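PDB 3O0D: triacylglycerol lipase from Yarrowia lipolytica, which probably hydrolyses the ester bonds of triacylglycerols, as a secreted, glycosylated lipase of the alpha/beta-hydrolase fold. Local coordinates for residues F171-K176 / A195-W200; L175-H180 / D202-G207. All coordinates share one frame; numbering follows the deposited sequence.

Contact 1: residues F171-K176 / A195-W200; sequences FGINLK and AGFANW. With NAG (2-acetamido-2-deoxy-beta-D-glucopyranose), chain H.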
loop_
_atom_site.group_PDB
_atom_site.type_symbol
_atom_site.label_atom_id
_atom_site.label_comp_id
_atom_site.label_asym_id
_atom_site.label_seq_id
_atom_site.Cartn_x
_atom_site.Cartn_y
_atom_site.Cartn_z
ATOM N N PHE A 171 2.144 -8.468 0.343
ATOM C CA PHE A 171 1.298 -9.430 -0.338
ATOM C C PHE A 171 1.652 -9.349 -1.846
ATOM O O PHE A 171 1.665 -10.417 -2.556
ATOM C CB PHE A 171 -0.198 -9.144 -0.112
ATOM C CG PHE A 171 -1.035 -10.314 -0.332
ATOM C CD1 PHE A 171 -1.557 -11.024 0.757
ATOM C CD2 PHE A 171 -1.245 -10.811 -1.645
ATOM C CE1 PHE A 171 -2.338 -12.182 0.585
ATOM C CE2 PHE A 171 -1.969 -11.953 -1.834
ATOM C CZ PHE A 171 -2.541 -12.682 -0.703
ATOM N N GLY A 172 1.923 -8.140 -2.366
ATOM C CA GLY A 172 2.365 -8.060 -3.777
ATOM C C GLY A 172 3.689 -8.769 -4.065
ATOM O O GLY A 172 3.890 -9.463 -5.096
ATOM N N ILE A 173 4.582 -8.709 -3.099
ATOM C CA ILE A 173 5.867 -9.389 -3.197
ATOM C C ILE A 173 5.606 -10.897 -3.192
ATOM O O ILE A 173 6.209 -11.606 -4.054
ATOM C CB ILE A 173 6.840 -8.971 -2.107
ATOM C CG1 ILE A 173 7.319 -7.521 -2.369
ATOM C CG2 ILE A 173 8.149 -9.869 -2.171
ATOM C CD1 ILE A 173 7.893 -6.912 -1.105
ATOM N N ASN A 174 4.736 -11.381 -2.311
ATOM C CA ASN A 174 4.288 -12.826 -2.261
ATOM C C ASN A 174 3.808 -13.251 -3.682
ATOM O O ASN A 174 4.322 -14.188 -4.262
ATOM C CB ASN A 174 3.173 -13.019 -1.228
ATOM C CG ASN A 174 2.227 -14.064 -1.588
ATOM O OD1 ASN A 174 0.958 -13.874 -1.786
ATOM N ND2 ASN A 174 2.795 -15.270 -1.717
ATOM N N LEU A 175 2.869 -12.488 -4.250
ATOM C CA LEU A 175 2.271 -12.861 -5.553
ATOM C C LEU A 175 3.354 -12.847 -6.656
ATOM O O LEU A 175 3.361 -13.725 -7.536
ATOM C CB LEU A 175 1.166 -11.858 -5.907
ATOM C CG LEU A 175 -0.097 -12.098 -5.108
ATOM C CD1 LEU A 175 -1.140 -10.888 -5.363
ATOM C CD2 LEU A 175 -0.819 -13.434 -5.389
ATOM N N LYS A 176 4.232 -11.860 -6.631
ATOM C CA LYS A 176 5.251 -11.672 -7.623
ATOM C C LYS A 176 6.348 -12.782 -7.579
ATOM O O LYS A 176 6.652 -13.392 -8.586
ATOM C CB LYS A 176 5.863 -10.297 -7.422
ATOM C CG LYS A 176 7.142 -10.057 -8.162
ATOM C CD LYS A 176 6.907 -9.678 -9.564
ATOM C CE LYS A 176 7.349 -8.236 -9.782
ATOM N NZ LYS A 176 7.238 -7.902 -11.220
ATOM N N ALA A 195 17.788 -2.314 4.365
ATOM C CA ALA A 195 18.391 -1.968 3.065
ATOM C C ALA A 195 18.445 -3.200 2.161
ATOM O O ALA A 195 18.132 -3.136 0.980
ATOM C CB ALA A 195 19.768 -1.306 3.229
ATOM N N GLY A 196 18.810 -4.358 2.715
ATOM C CA GLY A 196 18.664 -5.583 1.934
ATOM C C GLY A 196 17.301 -5.787 1.307
ATOM O O GLY A 196 17.240 -6.006 0.102
ATOM N N PHE A 197 16.221 -5.725 2.110
ATOM C CA PHE A 197 14.864 -5.889 1.630
ATOM C C PHE A 197 14.554 -4.782 0.584
ATOM O O PHE A 197 14.085 -5.075 -0.519
ATOM C CB PHE A 197 13.908 -5.795 2.806
ATOM C CG PHE A 197 12.447 -5.760 2.420
ATOM C CD1 PHE A 197 11.766 -6.889 2.050
ATOM C CD2 PHE A 197 11.790 -4.518 2.379
ATOM C CE1 PHE A 197 10.420 -6.827 1.713
ATOM C CE2 PHE A 197 10.387 -4.410 2.021
ATOM C CZ PHE A 197 9.722 -5.527 1.705
ATOM N N ALA A 198 14.879 -3.545 0.918
ATOM C CA ALA A 198 14.472 -2.413 0.023
ATOM C C ALA A 198 15.137 -2.596 -1.357
ATOM O O ALA A 198 14.504 -2.398 -2.381
ATOM C CB ALA A 198 14.914 -1.112 0.669
ATOM N N ASN A 199 16.430 -2.923 -1.389
ATOM C CA ASN A 199 17.127 -3.039 -2.652
ATOM C C ASN A 199 16.693 -4.259 -3.439
ATOM O O ASN A 199 16.630 -4.198 -4.698
ATOM C CB ASN A 199 18.636 -3.006 -2.426
ATOM C CG ASN A 199 19.122 -1.647 -1.932
ATOM O OD1 ASN A 199 19.929 -1.563 -0.990
ATOM N ND2 ASN A 199 18.652 -0.556 -2.575
ATOM N N TRP A 200 16.300 -5.315 -2.727
ATOM C CA TRP A 200 15.849 -6.508 -3.346
ATOM C C TRP A 200 14.477 -6.263 -3.999
ATOM O O TRP A 200 14.254 -6.642 -5.171
ATOM C CB TRP A 200 15.837 -7.635 -2.329
ATOM C CG TRP A 200 15.121 -8.904 -2.841
ATOM C CD1 TRP A 200 15.654 -9.841 -3.711
ATOM C CD2 TRP A 200 13.843 -9.362 -2.508
ATOM N NE1 TRP A 200 14.763 -10.829 -3.932
ATOM C CE2 TRP A 200 13.632 -10.567 -3.221
ATOM C CE3 TRP A 200 12.816 -8.885 -1.685
ATOM C CZ2 TRP A 200 12.451 -11.312 -3.100
ATOM C CZ3 TRP A 200 11.646 -9.613 -1.587
ATOM C CH2 TRP A 200 11.463 -10.809 -2.302
HETATM C C1 NAG H . 1.136 -19.303 -3.109
HETATM C C2 NAG H . 0.226 -18.455 -4.026
HETATM C C3 NAG H . -0.156 -19.305 -5.231
HETATM C C4 NAG H . 1.090 -19.849 -5.936
HETATM C C5 NAG H . 1.837 -20.664 -4.907
HETATM C C6 NAG H . 3.045 -21.479 -5.406
HETATM C C7 NAG H . -1.197 -16.794 -2.900
HETATM C C8 NAG H . -2.533 -16.481 -2.293
HETATM N N2 NAG H . -1.017 -18.032 -3.376
HETATM O O3 NAG H . -0.943 -18.487 -6.118
HETATM O O4 NAG H . 0.681 -20.750 -6.969
HETATM O O5 NAG H . 2.229 -19.752 -3.859
HETATM O O6 NAG H . 3.794 -20.658 -6.226
HETATM O O7 NAG H . -0.304 -15.966 -2.930
#
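Two helices flanking the central sheet of the alpha/beta-hydrolase fold, 163-177 and 195-206, meet where Ile173 reaches out to Phe197 and Trp200. Their backbones stay well apart, with the CA atoms of Ile173 and Trp200 10.4 Å from each other, so the two aromatic side chains, with the branched isoleucine facing them, span the space. The isoleucine branches at CB, and its two branches meet different rings. Its CG1 arm lies beside the backbone N (chi1 -71°) and runs on extended, bringing CD1 to 3.6 Å from Phe197 CZ. The shorter branch, CG2, sits 3.4 Å from Trp200 CH2 and also touches CZ3, the outer rim of the six-membered ring. Both methyls approach their rings obliquely. Phe197 and Trp200 stand three residues apart, nearly one helical turn, and each holds CG anti to the backbone N (chi1 172° and 170°), which carries both rings toward helix 163-177. Helix 163-177 is the crossover of a beta-alpha-beta unit joining the parallel strands 155-161 and 183-187. Another side of this helix faces the sheet: Leu175 packs on Ile156 and Val158, and its CD2 lies 3.6 Å from O7 of an N-acetylglucosamine. Phe171 rests on Thr136 and Leu144 of helix 127-150, with CZ 4.1 Å from the sugar's acetyl methyl C8. Only carbon atoms meet between the two segments, CH2 and CZ3 in the case of the indole, and no hydrogen bond crosses between them. An alanine at Ile173 removes both methyls and would probably leave a gap in front of the Phe197 and Trp200 rings.

Contact 2: residues L175-H180 / D202-G207; sequences LKVNGH and DKLFFG. With NAG (2-acetamido-2-deoxy-beta-D-glucopyranose), chain H.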
loop_
_atom_site.group_PDB
_atom_site.type_symbol
_atom_site.label_atom_id
_atom_site.label_comp_id
_atom_site.label_asym_id
_atom_site.label_seq_id
_atom_site.Cartn_x
_atom_site.Cartn_y
_atom_site.Cartn_z
ATOM N N LEU A 175 2.869 -12.488 -4.250
ATOM C CA LEU A 175 2.271 -12.861 -5.553
ATOM C C LEU A 175 3.354 -12.847 -6.656
ATOM O O LEU A 175 3.361 -13.725 -7.536
ATOM C CB LEU A 175 1.166 -11.858 -5.907
ATOM C CG LEU A 175 -0.097 -12.098 -5.108
ATOM C CD1 LEU A 175 -1.140 -10.888 -5.363
ATOM C CD2 LEU A 175 -0.819 -13.434 -5.389
ATOM N N LYS A 176 4.232 -11.860 -6.631
ATOM C CA LYS A 176 5.251 -11.672 -7.623
ATOM C C LYS A 176 6.348 -12.782 -7.579
ATOM O O LYS A 176 6.652 -13.392 -8.586
ATOM C CB LYS A 176 5.863 -10.297 -7.422
ATOM C CG LYS A 176 7.142 -10.057 -8.162
ATOM C CD LYS A 176 6.907 -9.678 -9.564
ATOM C CE LYS A 176 7.349 -8.236 -9.782
ATOM N NZ LYS A 176 7.238 -7.902 -11.220
ATOM N N VAL A 177 6.858 -13.112 -6.418
ATOM C CA VAL A 177 7.767 -14.243 -6.368
ATOM C C VAL A 177 7.071 -15.592 -6.630
ATOM O O VAL A 177 7.728 -16.541 -6.959
ATOM C CB VAL A 177 8.620 -14.341 -5.048
ATOM C CG1 VAL A 177 9.415 -13.149 -4.815
ATOM C CG2 VAL A 177 7.829 -14.704 -3.950
ATOM N N ASN A 178 5.771 -15.661 -6.468
ATOM C CA ASN A 178 5.029 -16.908 -6.712
ATOM C C ASN A 178 4.389 -17.008 -8.100
ATOM O O ASN A 178 3.424 -17.749 -8.288
ATOM C CB ASN A 178 4.018 -17.230 -5.636
ATOM C CG ASN A 178 4.724 -17.628 -4.320
ATOM O OD1 ASN A 178 4.615 -16.947 -3.270
ATOM N ND2 ASN A 178 5.484 -18.721 -4.398
ATOM N N GLY A 179 4.939 -16.207 -9.019
ATOM C CA GLY A 179 4.640 -16.379 -10.458
ATOM C C GLY A 179 3.547 -15.508 -11.029
ATOM O O GLY A 179 3.065 -15.753 -12.158
ATOM N N HIS A 180 3.036 -14.597 -10.216
ATOM C CA HIS A 180 1.995 -13.709 -10.733
ATOM C C HIS A 180 2.657 -12.355 -11.053
ATOM O O HIS A 180 3.868 -12.125 -10.816
ATOM C CB HIS A 180 0.873 -13.542 -9.681
ATOM C CG HIS A 180 0.244 -14.828 -9.256
ATOM N ND1 HIS A 180 -0.791 -15.408 -9.952
ATOM C CD2 HIS A 180 0.527 -15.681 -8.223
ATOM C CE1 HIS A 180 -1.184 -16.510 -9.335
ATOM N NE2 HIS A 180 -0.394 -16.714 -8.287
ATOM N N ASP A 202 13.466 -3.374 -5.058
ATOM C CA ASP A 202 13.694 -2.508 -6.240
ATOM C C ASP A 202 14.139 -3.433 -7.423
ATOM O O ASP A 202 13.716 -3.280 -8.540
ATOM C CB ASP A 202 14.758 -1.471 -5.993
ATOM C CG ASP A 202 14.262 -0.232 -5.249
ATOM O OD1 ASP A 202 13.020 -0.186 -4.958
ATOM O OD2 ASP A 202 15.103 0.652 -4.875
ATOM N N LYS A 203 15.038 -4.395 -7.149
ATOM C CA LYS A 203 15.421 -5.290 -8.244
ATOM C C LYS A 203 14.238 -6.073 -8.760
ATOM O O LYS A 203 14.112 -6.273 -9.967
ATOM C CB LYS A 203 16.521 -6.255 -7.741
ATOM C CG LYS A 203 17.806 -5.567 -7.482
ATOM C CD LYS A 203 18.951 -6.590 -7.085
ATOM C CE LYS A 203 19.859 -5.983 -6.027
ATOM N NZ LYS A 203 21.284 -6.553 -5.856
ATOM N N LEU A 204 13.365 -6.540 -7.853
ATOM C CA LEU A 204 12.270 -7.398 -8.153
ATOM C C LEU A 204 11.301 -6.609 -9.031
ATOM O O LEU A 204 10.818 -7.092 -10.061
ATOM C CB LEU A 204 11.598 -7.942 -6.889
ATOM C CG LEU A 204 10.422 -8.887 -6.922
ATOM C CD1 LEU A 204 10.809 -10.325 -7.444
ATOM C CD2 LEU A 204 9.821 -9.052 -5.562
ATOM N N PHE A 205 11.009 -5.368 -8.631
ATOM C CA PHE A 205 9.958 -4.647 -9.375
ATOM C C PHE A 205 10.442 -3.759 -10.468
ATOM O O PHE A 205 9.655 -3.499 -11.398
ATOM C CB PHE A 205 9.076 -3.772 -8.407
ATOM C CG PHE A 205 8.015 -4.555 -7.726
ATOM C CD1 PHE A 205 6.751 -4.725 -8.310
ATOM C CD2 PHE A 205 8.241 -5.168 -6.502
ATOM C CE1 PHE A 205 5.759 -5.476 -7.698
ATOM C CE2 PHE A 205 7.271 -5.871 -5.885
ATOM C CZ PHE A 205 5.998 -6.039 -6.454
ATOM N N PHE A 206 11.632 -3.201 -10.344
ATOM C CA PHE A 206 12.111 -2.199 -11.307
ATOM C C PHE A 206 13.289 -2.726 -12.102
ATOM O O PHE A 206 13.796 -2.069 -13.029
ATOM C CB PHE A 206 12.497 -0.907 -10.592
ATOM C CG PHE A 206 11.333 -0.306 -9.800
ATOM C CD1 PHE A 206 10.189 0.206 -10.453
ATOM C CD2 PHE A 206 11.399 -0.181 -8.457
ATOM C CE1 PHE A 206 9.153 0.745 -9.679
ATOM C CE2 PHE A 206 10.340 0.320 -7.686
ATOM C CZ PHE A 206 9.218 0.779 -8.312
ATOM N N GLY A 207 13.756 -3.884 -11.679
ATOM C CA GLY A 207 14.813 -4.590 -12.390
ATOM C C GLY A 207 16.269 -4.197 -12.102
ATOM O O GLY A 207 17.160 -4.808 -12.686
HETATM C C1 NAG H . 1.136 -19.303 -3.109
HETATM C C2 NAG H . 0.226 -18.455 -4.026
HETATM C C3 NAG H . -0.156 -19.305 -5.231
HETATM C C4 NAG H . 1.090 -19.849 -5.936
HETATM C C5 NAG H . 1.837 -20.664 -4.907
HETATM C C6 NAG H . 3.045 -21.479 -5.406
HETATM C C7 NAG H . -1.197 -16.794 -2.900
HETATM C C8 NAG H . -2.533 -16.481 -2.293
HETATM N N2 NAG H . -1.017 -18.032 -3.376
HETATM O O3 NAG H . -0.943 -18.487 -6.118
HETATM O O4 NAG H . 0.681 -20.750 -6.969
HETATM O O5 NAG H . 2.229 -19.752 -3.859
HETATM O O6 NAG H . 3.794 -20.658 -6.226
HETATM O O7 NAG H . -0.304 -15.966 -2.930
#
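The carbonyl oxygen Leu175 O is gripped at the end of helix 163-177 by two backbone amides, His180 N at 2.8 Å and, more weakly, Asn178 N at 3.3 Å. With a weak bond from Gly179 N to Lys176 O, this makes a Schellman motif that closes the helix. Gly179 is its C-prime residue: at a phi of 96°, a side chain would press on the preceding carbonyl oxygen, so glycine fits. The turn also sets His180 against the N-acetylglucosamine. NE2 donates to the sugar's O3 at 2.9 Å, a fairly straight bond at 159° with O3 near the ring plane, and Asp145 holds the same sugar. On the other flank, Lys176 meets helix 195-206 through its aliphatic chain. Its CG is 3.7 Å from Leu204 CG, and the two side chains lie alongside each other, pointing opposite ways. Bends at chi2 (82°) and chi3 then lay CE over one face of Phe205, displaced toward CE1, a CH-pi contact 4.0 Å from the ring centroid. Lysine suits this partly exposed edge because its methylenes pack like a hydrocarbon, and CE, next to the ammonium, is probably polarised enough to favour the aromatic face. Leu204 also meets Val177 nearly at a right angle, its CD1 lying 4.1 Å from Val177 CG1.

How the contacts relate
Contacts 1 and 2 are successive parts of one interface between helices 163-177 and 195-206, their centres about 7 Å apart; their first segments overlap at Leu175 and Lys176, of which only Lys176 packs across, in contact 2. Ile173 ties them together, placing CG2 3.9 Å from Leu204 CD2 and CG1 3.9 Å from Phe205 CE2, while Trp200 CZ2 lies 3.9 Å from Val177 CG1. The packing passes from mostly buried Ile173 and aromatic rings to more exposed lysine and leucine. The 171-180 side also touches a protein-linked glycan, a surface decoration and not a substrate pocket. Helix 163-177 starts just after Ser162, the probable nucleophile of the GxSxG elbow, but both contacts involve its far end.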